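Fimbrial protein MyfA,Fimbrial protein MyfA,Fimbrial protein MyfA (Yersinia enterocolitica, PDB 5LND) forms the major subunit of Myf fimbriae, adhesive surface polymers of pathogenic Yersinia built from Ig-like beta-sandwich subunits joined by donor-strand complementation. Local coordinates at residues 39-44 / 70-75; 102-107 / 119-124; 19-24 / 87-92; 61-66 / 82-87. All coordinates share one frame; numbering follows the deposited sequence.

Contact 1: 39-44 / 70-75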
# COMPACT_ATOMS: atom_id res chain seq x y z
N ASN B 39 -25.97 -2.71 7.87
CA ASN B 39 -24.87 -1.94 7.34
C ASN B 39 -23.56 -2.64 7.70
O ASN B 39 -23.45 -3.23 8.77
CB ASN B 39 -24.88 -0.53 7.92
CG ASN B 39 -26.01 0.30 7.38
OD1 ASN B 39 -26.39 0.17 6.22
ND2 ASN B 39 -26.56 1.18 8.22
N VAL B 40 -22.59 -2.61 6.80
CA VAL B 40 -21.23 -2.97 7.15
C VAL B 40 -20.37 -1.75 6.84
O VAL B 40 -20.18 -1.39 5.68
CB VAL B 40 -20.72 -4.21 6.40
CG1 VAL B 40 -19.36 -4.65 6.93
CG2 VAL B 40 -21.69 -5.34 6.51
N ARG B 41 -19.89 -1.08 7.89
CA ARG B 41 -19.15 0.16 7.74
C ARG B 41 -17.67 0.01 8.07
O ARG B 41 -17.31 -0.28 9.21
CB ARG B 41 -19.73 1.23 8.67
CG ARG B 41 -21.23 1.44 8.55
CD ARG B 41 -21.61 2.72 9.23
NE ARG B 41 -22.99 3.09 9.00
CZ ARG B 41 -23.35 4.07 8.18
NH1 ARG B 41 -22.42 4.74 7.54
NH2 ARG B 41 -24.63 4.38 8.00
N PRO B 42 -16.79 0.24 7.08
CA PRO B 42 -15.34 0.17 7.31
C PRO B 42 -14.87 1.16 8.36
O PRO B 42 -15.40 2.26 8.45
CB PRO B 42 -14.75 0.56 5.95
CG PRO B 42 -15.82 0.25 4.96
CD PRO B 42 -17.12 0.53 5.67
N THR B 43 -13.88 0.77 9.16
CA THR B 43 -13.39 1.67 10.20
C THR B 43 -11.87 1.72 10.22
O THR B 43 -11.20 0.78 9.76
CB THR B 43 -13.92 1.29 11.62
OG1 THR B 43 -13.28 0.09 12.08
CG2 THR B 43 -15.46 1.11 11.64
N GLY B 44 -11.32 2.81 10.74
CA GLY B 44 -9.88 2.93 10.89
C GLY B 44 -9.10 2.91 9.59
O GLY B 44 -9.39 3.66 8.67
N ASN B 70 -21.61 5.06 -1.14
CA ASN B 70 -20.54 6.02 -0.88
C ASN B 70 -19.33 5.49 -0.10
O ASN B 70 -18.20 5.58 -0.58
CB ASN B 70 -21.12 7.25 -0.19
CG ASN B 70 -20.82 8.54 -0.90
OD1 ASN B 70 -20.66 9.57 -0.27
ND2 ASN B 70 -20.74 8.49 -2.22
N ASP B 71 -19.56 4.94 1.09
CA ASP B 71 -18.44 4.56 1.96
C ASP B 71 -18.65 3.27 2.74
O ASP B 71 -17.81 2.90 3.57
CB ASP B 71 -18.14 5.69 2.94
CG ASP B 71 -19.30 5.97 3.88
OD1 ASP B 71 -20.42 5.51 3.61
OD2 ASP B 71 -19.10 6.67 4.89
N HIS B 72 -19.75 2.56 2.49
CA HIS B 72 -20.05 1.35 3.27
C HIS B 72 -20.96 0.43 2.51
O HIS B 72 -21.56 0.81 1.50
CB HIS B 72 -20.67 1.71 4.62
CG HIS B 72 -22.05 2.30 4.52
ND1 HIS B 72 -22.27 3.65 4.33
CD2 HIS B 72 -23.27 1.73 4.58
CE1 HIS B 72 -23.57 3.87 4.27
NE2 HIS B 72 -24.20 2.73 4.42
N TRP B 73 -21.06 -0.81 2.98
CA TRP B 73 -21.95 -1.76 2.36
C TRP B 73 -23.26 -1.79 3.11
O TRP B 73 -23.31 -1.47 4.30
CB TRP B 73 -21.34 -3.16 2.31
CG TRP B 73 -20.17 -3.30 1.38
CD1 TRP B 73 -20.21 -3.51 0.04
CD2 TRP B 73 -18.78 -3.24 1.74
NE1 TRP B 73 -18.93 -3.60 -0.46
CE2 TRP B 73 -18.04 -3.43 0.57
CE3 TRP B 73 -18.11 -3.05 2.95
CZ2 TRP B 73 -16.64 -3.43 0.56
CZ3 TRP B 73 -16.73 -3.05 2.94
CH2 TRP B 73 -16.01 -3.23 1.76
N TRP B 74 -24.33 -2.15 2.42
CA TRP B 74 -25.64 -2.24 3.04
C TRP B 74 -26.49 -3.22 2.27
O TRP B 74 -26.19 -3.56 1.13
CB TRP B 74 -26.31 -0.87 3.07
CG TRP B 74 -26.68 -0.37 1.72
CD1 TRP B 74 -25.85 0.21 0.82
CD2 TRP B 74 -27.98 -0.38 1.12
NE1 TRP B 74 -26.54 0.55 -0.31
CE2 TRP B 74 -27.85 0.21 -0.15
CE3 TRP B 74 -29.23 -0.83 1.53
CZ2 TRP B 74 -28.94 0.35 -1.02
CZ3 TRP B 74 -30.31 -0.68 0.67
CH2 TRP B 74 -30.15 -0.10 -0.58
N ILE B 75 -27.56 -3.67 2.91
CA ILE B 75 -28.50 -4.55 2.27
C ILE B 75 -29.81 -4.43 3.02
O ILE B 75 -29.81 -4.21 4.24
CB ILE B 75 -27.97 -6.01 2.25
CG1 ILE B 75 -28.76 -6.88 1.27
CG2 ILE B 75 -27.99 -6.61 3.65
CD1 ILE B 75 -28.29 -8.33 1.23
O HOH W 1 -26.81 2.31 4.21
O HOH W 2 -19.76 4.43 6.66
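Strands 39-42 and 72-75 run antiparallel in one sheet of the Ig-like beta sandwich, their axes 4.6 Å apart at 176°. V40 and W73 form a hydrogen-bonded pair, V40 N to W73 O at 2.8 Å and W73 N back to V40 O. V40 and W73 put their side chains on one face, N39 and W74 on the other.

R41 and H72 lie alongside each other, pointing the same way. The extended R41 chain brings its guanidinium over one face of the imidazole, planes 33° apart, and R41 NH1 sits toward the ring's rim, 3.4 Å from H72 ND1 at an angle too poor for a hydrogen bond. H72 ND1 donates to D71 OD1 at 2.7 Å, in the plane of the ring, which fixes the ring's rotation and probably raises its basicity. R41 NE pairs with the carboxylate of E106, which also takes N39 ND2.

On the V40 face the W73 indole faces the sandwich interior, edge-to-face with F86, and the P42 side chain crosses that of W73 at about a right angle, P42 CG 4.0 Å from W73 CZ3. One water joins N39 to H72, donating to N39 OD1 at 3.0 Å and lying 2.7 Å from H72 NE2.

Contact 2: 102-107 / 119-124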
# COMPACT_ATOMS: atom_id res chain seq x y z
N THR B 102 -11.05 -3.89 9.51
CA THR B 102 -11.83 -3.53 10.67
C THR B 102 -13.09 -2.84 10.18
O THR B 102 -13.08 -2.13 9.17
CB THR B 102 -11.05 -2.60 11.61
OG1 THR B 102 -10.57 -1.45 10.89
CG2 THR B 102 -9.87 -3.33 12.20
N GLY B 103 -14.19 -3.09 10.88
CA GLY B 103 -15.44 -2.47 10.52
C GLY B 103 -16.48 -2.61 11.61
O GLY B 103 -16.26 -3.31 12.60
N ARG B 104 -17.62 -1.95 11.42
CA ARG B 104 -18.72 -2.00 12.37
C ARG B 104 -19.98 -2.48 11.67
O ARG B 104 -20.38 -1.93 10.65
CB ARG B 104 -18.97 -0.63 12.98
CG ARG B 104 -20.20 -0.58 13.86
CD ARG B 104 -20.31 0.74 14.58
NE ARG B 104 -20.70 1.83 13.69
CZ ARG B 104 -19.86 2.70 13.14
NH1 ARG B 104 -18.56 2.63 13.38
NH2 ARG B 104 -20.32 3.65 12.34
N VAL B 105 -20.59 -3.52 12.22
CA VAL B 105 -21.84 -4.03 11.69
C VAL B 105 -23.00 -3.33 12.37
O VAL B 105 -22.97 -3.11 13.57
CB VAL B 105 -21.94 -5.54 11.88
CG1 VAL B 105 -23.25 -6.06 11.34
CG2 VAL B 105 -20.79 -6.22 11.18
N GLU B 106 -24.02 -2.98 11.59
CA GLU B 106 -25.22 -2.34 12.14
C GLU B 106 -26.51 -2.99 11.62
O GLU B 106 -26.68 -3.15 10.42
CB GLU B 106 -25.22 -0.86 11.80
CG GLU B 106 -24.01 -0.08 12.25
CD GLU B 106 -24.06 1.35 11.79
OE1 GLU B 106 -24.75 1.61 10.79
OE2 GLU B 106 -23.41 2.22 12.42
N GLU B 107 -27.40 -3.35 12.54
CA GLU B 107 -28.72 -3.84 12.18
C GLU B 107 -29.72 -2.70 12.28
O GLU B 107 -29.76 -2.02 13.30
CB GLU B 107 -29.15 -4.95 13.13
CG GLU B 107 -30.54 -5.51 12.87
CD GLU B 107 -31.02 -6.46 13.96
OE1 GLU B 107 -30.47 -6.44 15.07
OE2 GLU B 107 -31.96 -7.23 13.70
N ILE B 119 -30.52 -0.59 15.53
CA ILE B 119 -30.98 -1.19 16.78
C ILE B 119 -29.89 -2.01 17.47
O ILE B 119 -29.93 -2.24 18.67
CB ILE B 119 -32.25 -2.02 16.58
CG1 ILE B 119 -32.02 -3.11 15.53
CG2 ILE B 119 -33.41 -1.13 16.17
CD1 ILE B 119 -33.10 -4.15 15.51
N ASN B 120 -28.92 -2.46 16.69
CA ASN B 120 -27.78 -3.20 17.22
C ASN B 120 -26.53 -2.92 16.40
O ASN B 120 -26.60 -2.82 15.17
CB ASN B 120 -28.06 -4.71 17.20
CG ASN B 120 -28.87 -5.18 18.40
OD1 ASN B 120 -28.58 -4.82 19.54
ND2 ASN B 120 -29.88 -6.00 18.15
N SER B 121 -25.40 -2.78 17.07
CA SER B 121 -24.14 -2.64 16.36
C SER B 121 -23.01 -3.33 17.09
O SER B 121 -23.08 -3.56 18.29
CB SER B 121 -23.80 -1.18 16.08
OG SER B 121 -23.60 -0.45 17.27
N LYS B 122 -21.96 -3.66 16.34
CA LYS B 122 -20.84 -4.42 16.86
C LYS B 122 -19.65 -4.29 15.92
O LYS B 122 -19.81 -4.39 14.71
CB LYS B 122 -21.24 -5.90 16.97
CG LYS B 122 -20.15 -6.80 17.52
CD LYS B 122 -20.62 -8.24 17.69
CE LYS B 122 -20.00 -8.89 18.92
NZ LYS B 122 -18.54 -8.62 19.03
N ASP B 123 -18.47 -4.07 16.49
CA ASP B 123 -17.25 -4.04 15.69
C ASP B 123 -16.82 -5.42 15.21
O ASP B 123 -16.87 -6.40 15.96
CB ASP B 123 -16.09 -3.49 16.52
CG ASP B 123 -16.14 -2.01 16.70
OD1 ASP B 123 -16.75 -1.30 15.88
OD2 ASP B 123 -15.53 -1.57 17.69
N ILE B 124 -16.33 -5.48 13.98
CA ILE B 124 -15.73 -6.70 13.48
C ILE B 124 -14.26 -6.44 13.14
O ILE B 124 -13.86 -5.30 12.92
CB ILE B 124 -16.47 -7.23 12.24
CG1 ILE B 124 -16.63 -6.13 11.20
CG2 ILE B 124 -17.82 -7.81 12.63
CD1 ILE B 124 -17.20 -6.63 9.91
O HOH W 3 -17.08 1.22 15.32
O HOH W 4 -22.92 1.88 15.65
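V105 CG2 packs against the gamma-methyl of I124, 3.7 Å from I124 CG2, the two side chains crossing at about a right angle. The first torsion of I124 puts CG1 in the crowded position between backbone N and carbonyl carbon, which brings I124 CG1 to 3.2 Å from G103 O. G103 has no side chain, so I124 lies directly against its backbone. V4 and F6 of strand 3-8 touch this apolar patch.

Farther along the same face, E107 and N120 lie side by side with carboxylate and amide planes 25° apart. N120 ND2 donates to E107 OE1 at 3.2 Å, nearly straight at 169° and almost along the C-O axis. The I119 side chain crosses that of E107 obliquely, I119 CD1 3.5 Å from E107 CD.

The other face carries R104, E106, S121 and D123. R104 bends at its third torsion (73°), which turns the guanidinium along the strand so that R104 NE meets E106 OE2 at 3.0 Å in the guanidinium plane, a salt bridge within one strand. The other oxygen of E106 is taken by R41 and N39, so both carboxylate oxygens have cationic partners, which would favour the charged form. Two waters link the strands here: one accepts from R104 NH1 and donates to D123 OD1 at 2.6 Å, and another donates to E106 OE2 and lies 2.9 Å from S121 OG.

Backbone bonds pair G103 with I124, V105 with K122 and E107 with N120, while I119 N also reaches E107 O at 2.8 Å. I119 and N120 thus both face E107, a classic beta bulge in the antiparallel hairpin of strands 97-108 and 118-130.

Contact 3: 19-24 / 87-92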
# COMPACT_ATOMS: atom_id res chain seq x y z
N ASP B 19 -5.73 -14.45 -10.83
CA ASP B 19 -6.37 -14.89 -12.06
C ASP B 19 -7.86 -14.63 -11.94
O ASP B 19 -8.54 -14.29 -12.91
CB ASP B 19 -6.16 -16.39 -12.33
CG ASP B 19 -4.82 -16.90 -11.82
OD1 ASP B 19 -3.80 -16.75 -12.53
OD2 ASP B 19 -4.81 -17.49 -10.71
N ALA B 20 -8.36 -14.78 -10.71
CA ALA B 20 -9.79 -14.85 -10.45
C ALA B 20 -10.21 -14.08 -9.21
O ALA B 20 -9.38 -13.72 -8.38
CB ALA B 20 -10.20 -16.29 -10.30
N ASP B 21 -11.51 -13.84 -9.10
CA ASP B 21 -12.07 -13.29 -7.88
C ASP B 21 -11.71 -14.24 -6.75
O ASP B 21 -11.98 -15.44 -6.82
CB ASP B 21 -13.59 -13.15 -8.00
CG ASP B 21 -14.00 -12.01 -8.93
OD1 ASP B 21 -13.12 -11.21 -9.32
OD2 ASP B 21 -15.20 -11.91 -9.26
N THR B 22 -11.08 -13.70 -5.72
CA THR B 22 -10.47 -14.51 -4.69
C THR B 22 -11.00 -14.12 -3.32
O THR B 22 -10.80 -12.99 -2.88
CB THR B 22 -8.95 -14.34 -4.73
OG1 THR B 22 -8.47 -14.70 -6.03
CG2 THR B 22 -8.28 -15.19 -3.69
N PRO B 23 -11.70 -15.06 -2.66
CA PRO B 23 -12.28 -14.91 -1.31
C PRO B 23 -11.23 -14.58 -0.26
O PRO B 23 -10.15 -15.16 -0.23
CB PRO B 23 -12.89 -16.29 -1.05
CG PRO B 23 -13.20 -16.82 -2.41
CD PRO B 23 -12.06 -16.35 -3.27
N ALA B 24 -11.57 -13.64 0.62
CA ALA B 24 -10.66 -13.21 1.67
C ALA B 24 -11.31 -13.25 3.05
O ALA B 24 -10.67 -13.63 4.03
CB ALA B 24 -10.14 -11.82 1.37
N PHE B 87 -14.32 -10.67 -1.50
CA PHE B 87 -13.28 -11.23 -2.34
C PHE B 87 -12.39 -10.15 -2.93
O PHE B 87 -12.75 -8.97 -2.94
CB PHE B 87 -13.91 -12.06 -3.46
CG PHE B 87 -14.75 -11.26 -4.40
CD1 PHE B 87 -14.18 -10.61 -5.48
CD2 PHE B 87 -16.12 -11.15 -4.21
CE1 PHE B 87 -14.94 -9.87 -6.34
CE2 PHE B 87 -16.89 -10.40 -5.07
CZ PHE B 87 -16.30 -9.76 -6.14
N LEU B 88 -11.21 -10.55 -3.40
CA LEU B 88 -10.32 -9.65 -4.11
C LEU B 88 -10.60 -9.81 -5.60
O LEU B 88 -10.88 -10.91 -6.06
CB LEU B 88 -8.87 -10.02 -3.81
CG LEU B 88 -8.53 -10.13 -2.33
CD1 LEU B 88 -7.04 -10.37 -2.16
CD2 LEU B 88 -8.97 -8.88 -1.59
N ALA B 89 -10.55 -8.72 -6.36
CA ALA B 89 -10.88 -8.80 -7.77
C ALA B 89 -9.79 -9.52 -8.56
O ALA B 89 -8.60 -9.46 -8.23
CB ALA B 89 -11.15 -7.43 -8.35
N ALA B 90 -10.20 -10.22 -9.61
CA ALA B 90 -9.27 -10.82 -10.55
C ALA B 90 -8.43 -9.74 -11.21
O ALA B 90 -8.97 -8.72 -11.63
CB ALA B 90 -10.03 -11.58 -11.60
N GLY B 91 -7.12 -9.96 -11.31
CA GLY B 91 -6.24 -9.01 -11.97
C GLY B 91 -5.51 -8.10 -11.01
O GLY B 91 -4.58 -7.38 -11.41
N ASP B 92 -5.92 -8.11 -9.75
CA ASP B 92 -5.26 -7.34 -8.71
C ASP B 92 -3.87 -7.90 -8.40
O ASP B 92 -3.71 -9.09 -8.15
CB ASP B 92 -6.11 -7.29 -7.43
CG ASP B 92 -7.14 -6.17 -7.45
OD1 ASP B 92 -7.72 -5.91 -8.53
OD2 ASP B 92 -7.36 -5.56 -6.38
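The tight part of this contact is the backbone ladder between T22 and L88. L88 N donates to T22 O at 2.5 Å, a short and nearly straight bond (168°) although the donor stands above the carbonyl plane, and T22 N returns one to L88 O at 2.8 Å. Behind it L88 turns its side chain inward, and L88 CD2 comes within 4.3 Å of A24 CB.

D21 and F87 lie side by side on the other face, pointing the same way, with carboxylate and ring planes 26° apart. D21 CG is 3.5 Å from F87 CE1, an oblique approach rather than a clean stack. The F87 first torsion (64°) sets CG between backbone N and carbonyl carbon, which holds the ring beside D21 CB and CG.

These are neighbouring antiparallel strands of the Ig-like sandwich, 22-30 and 81-88, taken where the pairing gives way to loops. D21 prolongs it with a side chain: the anti lone pair of D21 OD1 accepts A90 N at 3.1 Å, tying the loop before one strand to the type II turn A89-D92.

Beyond that bond the contact loosens toward solvent. D19 and A20 point their side chains away, and A90 meets them chiefly through its methyl, A90 CB lying 3.4 Å from D19 O.

Contact 4: 61-66 / 82-87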
# COMPACT_ATOMS: atom_id res chain seq x y z
N LEU B 61 -11.79 -4.38 -1.24
CA LEU B 61 -12.67 -5.51 -0.98
C LEU B 61 -13.94 -5.37 -1.80
O LEU B 61 -14.39 -4.26 -2.07
CB LEU B 61 -13.00 -5.59 0.51
CG LEU B 61 -11.82 -5.94 1.39
CD1 LEU B 61 -12.28 -6.00 2.84
CD2 LEU B 61 -11.19 -7.24 0.94
N HIS B 62 -14.51 -6.50 -2.20
CA HIS B 62 -15.73 -6.53 -2.99
C HIS B 62 -16.63 -7.63 -2.48
O HIS B 62 -16.16 -8.63 -1.94
CB HIS B 62 -15.43 -6.81 -4.45
CG HIS B 62 -14.37 -5.94 -5.03
ND1 HIS B 62 -14.65 -4.72 -5.62
CD2 HIS B 62 -13.03 -6.11 -5.13
CE1 HIS B 62 -13.52 -4.18 -6.04
NE2 HIS B 62 -12.53 -5.00 -5.76
N THR B 63 -17.93 -7.45 -2.66
CA THR B 63 -18.91 -8.44 -2.27
C THR B 63 -20.05 -8.42 -3.28
O THR B 63 -20.46 -7.36 -3.74
CB THR B 63 -19.43 -8.20 -0.81
OG1 THR B 63 -20.37 -9.21 -0.44
CG2 THR B 63 -20.08 -6.84 -0.67
N ASN B 64 -20.53 -9.61 -3.64
CA ASN B 64 -21.64 -9.72 -4.58
C ASN B 64 -22.96 -9.86 -3.85
O ASN B 64 -24.01 -10.03 -4.47
CB ASN B 64 -21.44 -10.92 -5.51
CG ASN B 64 -20.29 -10.73 -6.48
OD1 ASN B 64 -20.03 -9.63 -6.95
ND2 ASN B 64 -19.59 -11.82 -6.78
N GLU B 65 -22.91 -9.80 -2.53
CA GLU B 65 -24.08 -9.98 -1.70
C GLU B 65 -24.60 -8.68 -1.11
O GLU B 65 -25.74 -8.61 -0.68
CB GLU B 65 -23.80 -10.97 -0.57
CG GLU B 65 -23.38 -12.37 -1.03
CD GLU B 65 -21.95 -12.42 -1.49
OE1 GLU B 65 -21.12 -11.68 -0.94
OE2 GLU B 65 -21.65 -13.19 -2.42
N LEU B 66 -23.77 -7.64 -1.09
CA LEU B 66 -24.17 -6.37 -0.49
C LEU B 66 -24.07 -5.20 -1.45
O LEU B 66 -23.26 -5.20 -2.38
CB LEU B 66 -23.34 -6.07 0.77
CG LEU B 66 -23.11 -7.16 1.82
CD1 LEU B 66 -22.17 -6.63 2.86
CD2 LEU B 66 -24.38 -7.61 2.49
N VAL B 82 -28.04 -13.41 7.17
CA VAL B 82 -27.36 -12.97 5.96
C VAL B 82 -25.90 -13.39 5.97
O VAL B 82 -25.20 -13.23 6.97
CB VAL B 82 -27.40 -11.45 5.81
CG1 VAL B 82 -26.69 -11.01 4.54
CG2 VAL B 82 -28.81 -10.95 5.83
N GLU B 83 -25.43 -13.92 4.85
CA GLU B 83 -24.02 -14.19 4.67
C GLU B 83 -23.45 -13.36 3.53
O GLU B 83 -24.16 -13.05 2.57
CB GLU B 83 -23.80 -15.67 4.37
CG GLU B 83 -24.52 -16.59 5.32
CD GLU B 83 -23.94 -17.97 5.31
OE1 GLU B 83 -22.99 -18.22 4.55
OE2 GLU B 83 -24.44 -18.81 6.08
N ALA B 84 -22.18 -13.02 3.65
CA ALA B 84 -21.47 -12.32 2.58
C ALA B 84 -20.03 -12.77 2.56
O ALA B 84 -19.41 -12.94 3.61
CB ALA B 84 -21.55 -10.83 2.77
N THR B 85 -19.50 -12.99 1.35
CA THR B 85 -18.07 -13.21 1.18
C THR B 85 -17.44 -11.96 0.57
O THR B 85 -17.99 -11.39 -0.37
CB THR B 85 -17.77 -14.42 0.29
OG1 THR B 85 -18.45 -15.57 0.80
CG2 THR B 85 -16.28 -14.71 0.26
N PHE B 86 -16.31 -11.54 1.11
CA PHE B 86 -15.58 -10.43 0.54
C PHE B 86 -14.38 -10.97 -0.21
O PHE B 86 -13.54 -11.65 0.37
CB PHE B 86 -15.16 -9.44 1.63
CG PHE B 86 -16.32 -8.78 2.32
CD1 PHE B 86 -16.80 -7.55 1.88
CD2 PHE B 86 -16.95 -9.39 3.40
CE1 PHE B 86 -17.87 -6.93 2.51
CE2 PHE B 86 -18.03 -8.79 4.04
CZ PHE B 86 -18.49 -7.56 3.59
N PHE B 87 -14.32 -10.67 -1.50
CA PHE B 87 -13.28 -11.23 -2.34
C PHE B 87 -12.39 -10.15 -2.93
O PHE B 87 -12.75 -8.97 -2.94
CB PHE B 87 -13.91 -12.06 -3.46
CG PHE B 87 -14.75 -11.26 -4.40
CD1 PHE B 87 -14.18 -10.61 -5.48
CD2 PHE B 87 -16.12 -11.15 -4.21
CE1 PHE B 87 -14.94 -9.87 -6.34
CE2 PHE B 87 -16.89 -10.40 -5.07
CZ PHE B 87 -16.30 -9.76 -6.14
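The loop 61-66 lies along strand 82-87 with its side chains fitted around two aromatic rings that leave the strand on different faces. The ring of F87 is met first by H62: H62 CB sits over one face, 3.8 Å from the ring centroid and 24° off the normal, a CH-pi contact. The imidazole itself slides past, so the two rings barely overlap, and turns its edge to the strand, H62 CD2 lying 3.6 Å from F87 O in the imidazole plane. N64 crosses the far end of the F87 ring at about a right angle, N64 ND2 being 3.5 Å from F87 CE2.

F86 fills the inner hollow. T63 runs alongside it with OG1 over one face of the ring and T63 CB 3.8 Å from F86 CD1, while the L66 side chain crosses F86 at about a right angle, L66 CD1 3.9 Å from F86 CZ. W73 meets F86 edge-to-face, so this side of the loop belongs to the hydrophobic interior of the Ig-like beta sandwich.

H62 and F87 make the single beta bridge, with F87 N donating to H62 O at 2.8 Å and H62 N bonding F87 O in return. Past it E65 takes over as a side-chain substitute. Its chain bends at the second torsion (77°); E65 CB and CG lie along the backbone at E83 and A84, while the A84 methyl fits among T63 OG1, E65 OE1 and L66 CG. T85 N donates to E65 OE1 at 3.1 Å, and T63 OG1 to that same oxygen at 2.6 Å. Both donors lie out of the carboxylate plane.

Overall arrangement
Contact 1 is the most buried; contacts 2 and 4 each have one side toward the interior, and contact 3 is a surface contact. Contacts 1 and 2 belong to one sheet, joined by N39 N to E106 O at 2.7 Å, and share a polar face of charged groups and waters. Contacts 3 and 4 both use strand 81-88 and share F87, whose ring lies between D21 and H62; each adds a carboxylate that accepts a backbone N-H where regular pairing stops. Contact 4 connects the two pairs through W73, which packs on L61, T63 and L66. Contacts 2 and 3, about 25 Å apart between centres, lie on opposite sides of the chain's centre.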